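Local coordinates for glucosidase 2 subunit beta (Schizosaccharomyces pombe, PDB 4XQM), which recognises mannose-rich N-glycans through its MRH lectin domain and serves glucosidase II, which trims glucose from immature glycoproteins in the endoplasmic reticulum, at residues P56-I61 with C81-K86; G41-Y46 with I61-C66; V20-N25 with M87-A92. One frame throughout, in Å; residues are numbered along the deposited sequence.

Contact 1. Residues P56-I61 with C81-K86; sequences PHRSAI and CEYLIK. With MAN (alpha-D-mannopyranose), chain B.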
loop_
_atom_site.group_PDB
_atom_site.type_symbol
_atom_site.label_atom_id
_atom_site.label_comp_id
_atom_site.label_asym_id
_atom_site.label_seq_id
_atom_site.Cartn_x
_atom_site.Cartn_y
_atom_site.Cartn_z
ATOM N N PRO A 56 -1.300 -3.736 -16.692
ATOM C CA PRO A 56 -2.544 -3.117 -16.240
ATOM C C PRO A 56 -2.253 -1.793 -15.562
ATOM O O PRO A 56 -1.136 -1.614 -15.076
ATOM C CB PRO A 56 -3.052 -4.119 -15.192
ATOM C CG PRO A 56 -1.782 -4.702 -14.600
ATOM C CD PRO A 56 -0.859 -4.826 -15.803
ATOM N N HIS A 57 -3.217 -0.879 -15.533
ATOM C CA HIS A 57 -3.087 0.257 -14.626
ATOM C C HIS A 57 -2.808 -0.290 -13.225
ATOM O O HIS A 57 -3.368 -1.316 -12.826
ATOM C CB HIS A 57 -4.345 1.133 -14.644
ATOM C CG HIS A 57 -4.394 2.084 -15.805
ATOM N ND1 HIS A 57 -4.348 1.663 -17.112
ATOM C CD2 HIS A 57 -4.471 3.434 -15.848
ATOM C CE1 HIS A 57 -4.409 2.709 -17.922
ATOM N NE2 HIS A 57 -4.480 3.805 -17.163
ATOM N N ARG A 58 -1.930 0.386 -12.488
ATOM C CA ARG A 58 -1.408 -0.183 -11.249
ATOM C C ARG A 58 -2.476 -0.313 -10.163
ATOM O O ARG A 58 -3.476 0.410 -10.151
ATOM C CB ARG A 58 -0.192 0.616 -10.751
ATOM C CG ARG A 58 1.046 0.484 -11.661
ATOM C CD ARG A 58 2.157 1.430 -11.211
ATOM N NE ARG A 58 3.384 1.312 -12.012
ATOM C CZ ARG A 58 3.508 1.855 -13.216
ATOM N NH1 ARG A 58 2.483 2.510 -13.729
ATOM N NH2 ARG A 58 4.634 1.741 -13.911
ATOM N N SER A 59 -2.279 -1.287 -9.276
ATOM C CA SER A 59 -3.140 -1.439 -8.113
ATOM C C SER A 59 -2.301 -2.091 -7.030
ATOM O O SER A 59 -1.250 -2.682 -7.316
ATOM C CB SER A 59 -4.380 -2.279 -8.453
ATOM O OG SER A 59 -4.002 -3.587 -8.862
ATOM N N ALA A 60 -2.742 -1.963 -5.785
ATOM C CA ALA A 60 -1.988 -2.505 -4.665
ATOM C C ALA A 60 -2.953 -3.069 -3.646
ATOM O O ALA A 60 -3.943 -2.428 -3.290
ATOM C CB ALA A 60 -1.128 -1.421 -4.039
ATOM N N ILE A 61 -2.649 -4.270 -3.165
ATOM C CA ILE A 61 -3.441 -4.886 -2.113
ATOM C C ILE A 61 -2.590 -4.855 -0.860
ATOM O O ILE A 61 -1.524 -5.488 -0.801
ATOM C CB ILE A 61 -3.811 -6.332 -2.467
ATOM C CG1 ILE A 61 -4.624 -6.337 -3.760
ATOM C CG2 ILE A 61 -4.602 -6.971 -1.339
ATOM C CD1 ILE A 61 -5.060 -7.712 -4.206
ATOM N N CYS A 81 2.810 -4.896 -12.382
ATOM C CA CYS A 81 2.012 -3.751 -11.940
ATOM C C CYS A 81 0.836 -4.091 -11.035
ATOM O O CYS A 81 -0.108 -3.305 -10.888
ATOM C CB CYS A 81 1.623 -2.864 -13.132
ATOM S SG CYS A 81 3.070 -1.979 -13.745
ATOM N N GLU A 82 0.926 -5.257 -10.399
ATOM C CA GLU A 82 0.014 -5.639 -9.332
ATOM C C GLU A 82 0.884 -5.833 -8.089
ATOM O O GLU A 82 1.728 -6.731 -8.054
ATOM C CB GLU A 82 -0.727 -6.937 -9.698
ATOM C CG GLU A 82 -1.494 -6.895 -11.029
ATOM C CD GLU A 82 -2.110 -8.243 -11.413
ATOM O OE1 GLU A 82 -2.411 -9.053 -10.505
ATOM O OE2 GLU A 82 -2.291 -8.496 -12.627
ATOM N N TYR A 83 0.702 -4.985 -7.078
ATOM C CA TYR A 83 1.598 -4.984 -5.936
ATOM C C TYR A 83 0.910 -5.568 -4.704
ATOM O O TYR A 83 -0.214 -5.185 -4.375
ATOM C CB TYR A 83 2.065 -3.558 -5.647
ATOM C CG TYR A 83 2.706 -2.903 -6.853
ATOM C CD1 TYR A 83 1.925 -2.291 -7.835
ATOM C CD2 TYR A 83 4.082 -2.923 -7.024
ATOM C CE1 TYR A 83 2.510 -1.704 -8.953
ATOM C CE2 TYR A 83 4.683 -2.342 -8.136
ATOM C CZ TYR A 83 3.887 -1.734 -9.096
ATOM O OH TYR A 83 4.468 -1.151 -10.207
ATOM N N LEU A 84 1.573 -6.506 -4.037
ATOM C CA LEU A 84 1.053 -7.028 -2.777
ATOM C C LEU A 84 1.950 -6.492 -1.672
ATOM O O LEU A 84 3.152 -6.768 -1.650
ATOM C CB LEU A 84 1.059 -8.562 -2.776
ATOM C CG LEU A 84 0.287 -9.222 -3.917
ATOM C CD1 LEU A 84 0.299 -10.737 -3.740
ATOM C CD2 LEU A 84 -1.129 -8.700 -3.955
ATOM N N ILE A 85 1.381 -5.701 -0.772
ATOM C CA ILE A 85 2.178 -5.050 0.265
ATOM C C ILE A 85 1.724 -5.526 1.626
ATOM O O ILE A 85 0.539 -5.400 1.970
ATOM C CB ILE A 85 2.039 -3.518 0.192
ATOM C CG1 ILE A 85 2.369 -3.024 -1.221
ATOM C CG2 ILE A 85 2.963 -2.853 1.209
ATOM C CD1 ILE A 85 2.244 -1.518 -1.408
ATOM N N LYS A 86 2.655 -6.084 2.393
ATOM C CA LYS A 86 2.369 -6.505 3.764
ATOM C C LYS A 86 2.911 -5.471 4.752
ATOM O O LYS A 86 4.032 -4.973 4.587
ATOM C CB LYS A 86 2.979 -7.883 4.036
ATOM C CG LYS A 86 2.599 -8.469 5.397
ATOM C CD LYS A 86 3.004 -9.940 5.486
ATOM C CE LYS A 86 2.923 -10.436 6.923
ATOM N NZ LYS A 86 3.545 -11.787 7.089
HETATM C C1 MAN B . 8.276 0.448 -12.936
HETATM C C2 MAN B . 7.725 0.090 -11.686
HETATM C C3 MAN B . 7.597 -1.441 -11.714
HETATM C C4 MAN B . 6.840 -1.898 -12.997
HETATM C C5 MAN B . 7.572 -1.362 -14.238
HETATM C C6 MAN B . 6.819 -1.600 -15.526
HETATM O O1 MAN B . 9.436 -0.317 -12.804
HETATM O O2 MAN B . 6.473 0.662 -11.581
HETATM O O3 MAN B . 6.987 -1.908 -10.541
HETATM O O4 MAN B . 6.818 -3.295 -13.077
HETATM O O5 MAN B . 7.655 0.048 -14.091
HETATM O O6 MAN B . 7.725 -1.349 -16.606
HETATM O O HOH W 1 -2.991 -3.727 -11.411
#
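Ser59, Ala60 and Ile61 pair in parallel with Glu82, Tyr83 and Leu84, the short strands 4.7 Å apart at closest approach and 29° from parallel. Tyr83 bonds to the other strand through both its N and its O, to Ser59 O and Ile61 N, and Ile85 N continues the pattern on Ile61 O. At the start of the pairing, where Ser59 N bonds only weakly to Cys81 O, a water donates to His57 O and Cys81 O and accepts from Ser59 OG.

Both strands begin beside the mannose site of the MRH lectin domain. The Arg58 chain is extended from CG to NE (chi3 178°) and passes the edge of the Tyr83 ring, with CG 3.8 Å from CE1. The guanidinium and ring planes are nearly parallel, 16° apart. Arg58 NE lies 3.2 Å from Tyr83 OH, which sits somewhat out of the guanidinium plane, and 3.2 Å from mannose O2; both bonds are bent. Arg58 NH2 gives mannose O2 a second donor, while Tyr83 OH donates to mannose O3 over 2.7 Å. The sulfur of Cys81 lies over one guanidinium face, 3.7 Å from Arg58 NE, held by its disulfide to Cys52. On the sheet face away from the Tyr83 ring, Leu84 CD2 lies 3.9 Å from Ile61 CB.

Arg58 NH1 is tied to Ser51 O, and Glu77, Gln28 and Tyr16 complete the grip on the sugar. Strand 59-66 lies between 43-48 and 82-89, and 71-77 pairs with the other edge of 82-89; Arg58 and Tyr83 rest on Leu33 of strand 31-40.

Contact 2. Residues G41-Y46 with I61-C66; sequences GNVLKY and IVTVEC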
loop_
_atom_site.group_PDB
_atom_site.type_symbol
_atom_site.label_atom_id
_atom_site.label_comp_id
_atom_site.label_asym_id
_atom_site.label_seq_id
_atom_site.Cartn_x
_atom_site.Cartn_y
_atom_site.Cartn_z
ATOM N N GLY A 41 -11.736 -6.966 6.054
ATOM C CA GLY A 41 -10.858 -7.393 7.132
ATOM C C GLY A 41 -9.623 -6.508 7.243
ATOM O O GLY A 41 -9.734 -5.273 7.298
ATOM N N ASN A 42 -8.445 -7.136 7.270
ATOM C CA ASN A 42 -7.174 -6.410 7.356
ATOM C C ASN A 42 -6.661 -5.990 5.991
ATOM O O ASN A 42 -5.546 -5.478 5.874
ATOM C CB ASN A 42 -6.106 -7.303 7.986
ATOM C CG ASN A 42 -6.459 -7.715 9.386
ATOM O OD1 ASN A 42 -7.135 -6.973 10.102
ATOM N ND2 ASN A 42 -6.012 -8.902 9.793
ATOM N N VAL A 43 -7.462 -6.212 4.958
ATOM C CA VAL A 43 -6.971 -6.027 3.598
ATOM C C VAL A 43 -7.524 -4.760 2.949
ATOM O O VAL A 43 -8.736 -4.633 2.732
ATOM C CB VAL A 43 -7.295 -7.265 2.750
ATOM C CG1 VAL A 43 -6.839 -7.056 1.321
ATOM C CG2 VAL A 43 -6.639 -8.497 3.366
ATOM N N LEU A 44 -6.626 -3.827 2.633
ATOM C CA LEU A 44 -7.010 -2.559 2.008
ATOM C C LEU A 44 -6.676 -2.601 0.519
ATOM O O LEU A 44 -5.507 -2.795 0.143
ATOM C CB LEU A 44 -6.274 -1.387 2.659
ATOM C CG LEU A 44 -6.721 -0.895 4.042
ATOM C CD1 LEU A 44 -6.410 -1.897 5.159
ATOM C CD2 LEU A 44 -6.100 0.475 4.337
ATOM N N LYS A 45 -7.686 -2.409 -0.331
ATOM C CA LYS A 45 -7.458 -2.407 -1.769
ATOM C C LYS A 45 -7.308 -0.989 -2.287
ATOM O O LYS A 45 -8.187 -0.143 -2.079
ATOM C CB LYS A 45 -8.597 -3.121 -2.511
ATOM C CG LYS A 45 -8.689 -4.604 -2.185
ATOM C CD LYS A 45 -9.781 -5.287 -3.010
ATOM C CE LYS A 45 -9.813 -6.785 -2.746
ATOM N NZ LYS A 45 -10.500 -7.501 -3.856
ATOM N N TYR A 46 -6.196 -0.745 -2.975
ATOM C CA TYR A 46 -5.946 0.528 -3.635
ATOM C C TYR A 46 -5.993 0.277 -5.146
ATOM O O TYR A 46 -5.388 -0.677 -5.638
ATOM C CB TYR A 46 -4.568 1.082 -3.237
ATOM C CG TYR A 46 -4.466 1.580 -1.812
ATOM C CD1 TYR A 46 -4.334 0.691 -0.741
ATOM C CD2 TYR A 46 -4.483 2.942 -1.535
ATOM C CE1 TYR A 46 -4.237 1.158 0.571
ATOM C CE2 TYR A 46 -4.379 3.416 -0.234
ATOM C CZ TYR A 46 -4.257 2.523 0.810
ATOM O OH TYR A 46 -4.160 3.014 2.095
ATOM N N ILE A 61 -2.649 -4.270 -3.165
ATOM C CA ILE A 61 -3.441 -4.886 -2.113
ATOM C C ILE A 61 -2.590 -4.855 -0.860
ATOM O O ILE A 61 -1.524 -5.488 -0.801
ATOM C CB ILE A 61 -3.811 -6.332 -2.467
ATOM C CG1 ILE A 61 -4.624 -6.337 -3.760
ATOM C CG2 ILE A 61 -4.602 -6.971 -1.339
ATOM C CD1 ILE A 61 -5.060 -7.712 -4.206
ATOM N N VAL A 62 -3.037 -4.098 0.135
ATOM C CA VAL A 62 -2.218 -3.845 1.319
ATOM C C VAL A 62 -2.809 -4.552 2.524
ATOM O O VAL A 62 -3.903 -4.198 2.980
ATOM C CB VAL A 62 -2.106 -2.322 1.614
ATOM C CG1 VAL A 62 -1.194 -2.064 2.813
ATOM C CG2 VAL A 62 -1.611 -1.556 0.380
ATOM N N THR A 63 -2.082 -5.541 3.043
ATOM C CA THR A 63 -2.523 -6.273 4.226
ATOM C C THR A 63 -1.861 -5.679 5.467
ATOM O O THR A 63 -0.634 -5.664 5.576
ATOM C CB THR A 63 -2.213 -7.780 4.118
ATOM O OG1 THR A 63 -2.872 -8.331 2.965
ATOM C CG2 THR A 63 -2.701 -8.520 5.368
ATOM N N VAL A 64 -2.675 -5.165 6.389
ATOM C CA VAL A 64 -2.159 -4.472 7.570
ATOM C C VAL A 64 -2.461 -5.279 8.828
ATOM O O VAL A 64 -3.633 -5.490 9.186
ATOM C CB VAL A 64 -2.794 -3.074 7.723
ATOM C CG1 VAL A 64 -2.140 -2.322 8.876
ATOM C CG2 VAL A 64 -2.676 -2.280 6.436
ATOM N N GLU A 65 -1.412 -5.717 9.510
ATOM C CA GLU A 65 -1.593 -6.533 10.708
ATOM C C GLU A 65 -1.049 -5.828 11.940
ATOM O O GLU A 65 -0.214 -4.932 11.837
ATOM C CB GLU A 65 -0.972 -7.912 10.499
ATOM C CG GLU A 65 -1.684 -8.650 9.361
ATOM C CD GLU A 65 -1.014 -9.940 8.946
ATOM O OE1 GLU A 65 0.197 -10.116 9.215
ATOM O OE2 GLU A 65 -1.715 -10.777 8.338
ATOM N N CYS A 66 -1.562 -6.213 13.103
ATOM C CA CYS A 66 -1.212 -5.559 14.361
ATOM C C CYS A 66 0.280 -5.656 14.667
ATOM O O CYS A 66 0.868 -6.739 14.598
ATOM C CB CYS A 66 -2.010 -6.169 15.520
ATOM S SG CYS A 66 -1.539 -5.563 17.174
HETATM O O HOH W 2 -4.420 -10.705 8.032
#
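Val43 CG1 presses against Ile61 CG2 at 3.5 Å, tighter than a usual carbon contact. Both methyls are anti to their own backbone N (Val43 chi1 178°), and the two side chains meet diagonally across the strands. Beside them, the other branch of Val43, CG2, comes within 3.8 Å of Thr63 OG1. Val43, Thr63 and Ile61 share one face of the sheet; the other carries Leu44 and Val62. There Val62 CG2 meets the Tyr46 ring at CD1, 3.7 Å away, and Leu44 CD1 touches Val64 CG2 at 4.0 Å.

Between these two layers of side chains runs the antiparallel pairing of a beta hairpin formed by strands 43-48 and 59-66, part of the mixed sheet of this MRH domain. Leu44 and Val62 are a hydrogen-bonded pair, with N and O of each bonded to the other residue, while Val43 with Thr63 and Lys45 with Ile61 are non-hydrogen-bonded pairs. Val64 N adds a bond of 2.9 Å to Asn42 O, just before strand 43-48 begins. The Asn42 side chain lies beyond it, its CB 3.3 Å from Val64 O, and a water accepts from Asn42 ND2 and donates to Glu65 OE2, joining the two side chains at the exposed end.

Farther out, the Tyr46 hydroxyl is hydrogen-bonded to Val21 O, which fixes the far end of the ring packed on Val62. Leu44 also leans on Phe36 of strand 31-40, and Val62 on Met87 of strand 82-89. Val64 packs against Phe22 and Ala92, and Cys66 is joined to Cys93 by a disulfide.

Contact 3. Residues V20-N25 with M87-A92; sequences VVFYEN and MKSPAA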
loop_
_atom_site.group_PDB
_atom_site.type_symbol
_atom_site.label_atom_id
_atom_site.label_comp_id
_atom_site.label_asym_id
_atom_site.label_seq_id
_atom_site.Cartn_x
_atom_site.Cartn_y
_atom_site.Cartn_z
ATOM N N VAL A 20 2.925 4.257 1.754
ATOM C CA VAL A 20 1.534 3.880 1.966
ATOM C C VAL A 20 0.899 4.908 2.881
ATOM O O VAL A 20 1.407 5.166 3.974
ATOM C CB VAL A 20 1.397 2.489 2.632
ATOM C CG1 VAL A 20 -0.070 2.186 2.951
ATOM C CG2 VAL A 20 1.986 1.403 1.721
ATOM N N VAL A 21 -0.191 5.510 2.414
ATOM C CA VAL A 21 -0.984 6.397 3.254
ATOM C C VAL A 21 -2.359 5.761 3.468
ATOM O O VAL A 21 -3.135 5.589 2.519
ATOM C CB VAL A 21 -1.127 7.785 2.632
ATOM C CG1 VAL A 21 -1.789 8.718 3.632
ATOM C CG2 VAL A 21 0.230 8.326 2.263
ATOM N N PHE A 22 -2.663 5.400 4.712
ATOM C CA PHE A 22 -3.913 4.679 4.985
ATOM C C PHE A 22 -5.140 5.470 4.517
ATOM O O PHE A 22 -5.276 6.658 4.824
ATOM C CB PHE A 22 -4.045 4.325 6.474
ATOM C CG PHE A 22 -3.047 3.295 6.962
ATOM C CD1 PHE A 22 -2.549 2.308 6.113
ATOM C CD2 PHE A 22 -2.626 3.309 8.291
ATOM C CE1 PHE A 22 -1.632 1.351 6.591
ATOM C CE2 PHE A 22 -1.718 2.371 8.767
ATOM C CZ PHE A 22 -1.220 1.394 7.924
ATOM N N TYR A 23 -6.001 4.803 3.743
ATOM C CA TYR A 23 -7.271 5.361 3.271
ATOM C C TYR A 23 -7.110 6.529 2.305
ATOM O O TYR A 23 -8.072 7.248 2.019
ATOM C CB TYR A 23 -8.168 5.765 4.449
ATOM C CG TYR A 23 -8.576 4.609 5.332
ATOM C CD1 TYR A 23 -8.921 3.377 4.789
ATOM C CD2 TYR A 23 -8.595 4.741 6.712
ATOM C CE1 TYR A 23 -9.297 2.312 5.609
ATOM C CE2 TYR A 23 -8.972 3.699 7.527
ATOM C CZ TYR A 23 -9.319 2.489 6.984
ATOM O OH TYR A 23 -9.681 1.452 7.815
ATOM N N GLU A 24 -5.902 6.703 1.781
ATOM C CA GLU A 24 -5.667 7.722 0.769
ATOM C C GLU A 24 -5.037 7.099 -0.480
ATOM O O GLU A 24 -5.750 6.744 -1.425
ATOM C CB GLU A 24 -4.858 8.895 1.354
ATOM C CG GLU A 24 -5.695 9.640 2.414
ATOM C CD GLU A 24 -5.014 10.849 3.033
ATOM O OE1 GLU A 24 -3.871 11.189 2.645
ATOM O OE2 GLU A 24 -5.639 11.478 3.928
ATOM N N ASN A 25 -3.722 6.944 -0.487
ATOM C CA ASN A 25 -3.065 6.410 -1.680
ATOM C C ASN A 25 -1.765 5.680 -1.386
ATOM O O ASN A 25 -1.239 5.753 -0.273
ATOM C CB ASN A 25 -2.824 7.533 -2.697
ATOM C CG ASN A 25 -2.462 8.838 -2.036
ATOM O OD1 ASN A 25 -1.749 8.862 -1.030
ATOM N ND2 ASN A 25 -2.964 9.940 -2.585
ATOM N N MET A 87 2.109 -5.141 5.765
ATOM C CA MET A 87 2.491 -4.138 6.752
ATOM C C MET A 87 2.172 -4.558 8.175
ATOM O O MET A 87 1.311 -5.395 8.398
ATOM C CB MET A 87 1.741 -2.824 6.493
ATOM C CG MET A 87 1.962 -2.217 5.133
ATOM S SD MET A 87 1.183 -0.592 5.021
ATOM C CE MET A 87 2.065 0.315 6.293
ATOM N N LYS A 88 2.866 -3.949 9.129
ATOM C CA LYS A 88 2.439 -3.943 10.525
ATOM C C LYS A 88 2.126 -2.510 10.926
ATOM O O LYS A 88 2.723 -1.562 10.383
ATOM C CB LYS A 88 3.517 -4.553 11.429
ATOM C CG LYS A 88 3.552 -6.076 11.305
ATOM C CD LYS A 88 4.951 -6.663 11.288
ATOM C CE LYS A 88 5.622 -6.600 12.634
ATOM N NZ LYS A 88 6.534 -7.785 12.855
ATOM N N SER A 89 1.184 -2.341 11.853
ATOM C CA SER A 89 0.788 -1.006 12.304
ATOM C C SER A 89 -0.073 -1.103 13.546
ATOM O O SER A 89 -0.917 -2.002 13.643
ATOM C CB SER A 89 -0.017 -0.268 11.228
ATOM O OG SER A 89 -0.501 0.964 11.746
ATOM N N PRO A 90 0.127 -0.178 14.496
ATOM C CA PRO A 90 -0.780 -0.105 15.648
ATOM C C PRO A 90 -2.223 0.151 15.214
ATOM O O PRO A 90 -3.136 -0.180 15.967
ATOM C CB PRO A 90 -0.249 1.094 16.445
ATOM C CG PRO A 90 1.178 1.217 16.046
ATOM C CD PRO A 90 1.238 0.786 14.599
ATOM N N ALA A 91 -2.432 0.700 14.016
ATOM C CA ALA A 91 -3.788 0.919 13.502
ATOM C C ALA A 91 -4.591 -0.380 13.449
ATOM O O ALA A 91 -5.828 -0.363 13.537
ATOM C CB ALA A 91 -3.743 1.538 12.129
ATOM N N ALA A 92 -3.884 -1.498 13.305
ATOM C CA ALA A 92 -4.521 -2.799 13.129
ATOM C C ALA A 92 -4.655 -3.539 14.457
ATOM O O ALA A 92 -5.092 -4.690 14.496
ATOM C CB ALA A 92 -3.744 -3.643 12.125
#
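A Met-aromatic contact between Met87 and Phe22 lies at the centre of this buried meeting inside the MRH beta fold, where the type II turn Val21-Glu24 at the end of strand 16-21 faces the end of strand 82-89 and the 3-10 turn after it. The backbones stay well apart, with Phe22 CA 9.3 Å from Ala91 CA, leaving the junction to side chains. Met87 SD is 5.0 Å from the centroid of the Phe22 ring and 74° off its normal, an edge approach, with CE1 the ring atom it meets. A bend at chi3 (62°) turns the methyl CE toward the ring tip, 3.8 Å from Phe22 CZ. The same sulfur is touched by Val20 CG1 at 3.7 Å.

On the other side of CZ, Phe22 CE2 approaches Ala91 CB at 4.0 Å and, in the ring plane, Ser89 OG at 3.5 Å. Val64 of strand 59-66 also packs on Phe22. Ser89 OG is also hydrogen-bonded to Asn70 OD1, and it closes an ST turn: OG, anti to the backbone N (chi1 174°), accepts from Ala91 N over 3.0 Å.

Contacts 1 and 2 are pairings of neighbouring strands in one mixed sheet, whereas contact 3 is side-chain packing between the ends of strands 16-21 and 82-89, which are not neighbours in it. Strand 59-66 ties the first two together, pairing in parallel with 82-89 and antiparallel with 43-48, with Ile61 common to both. Their centres lie 12 Å apart and their segments alternate along the chain. Both are nested inside the loop closed by contact 3, centred 8 Å from contact 2 and 15 Å from contact 1, across the chain's centre from the latter. Strand 82-89 thus carries Tyr83 of the mannose site near its start and, near its end, Met87 and Ser89, which pack in the buried contact 3.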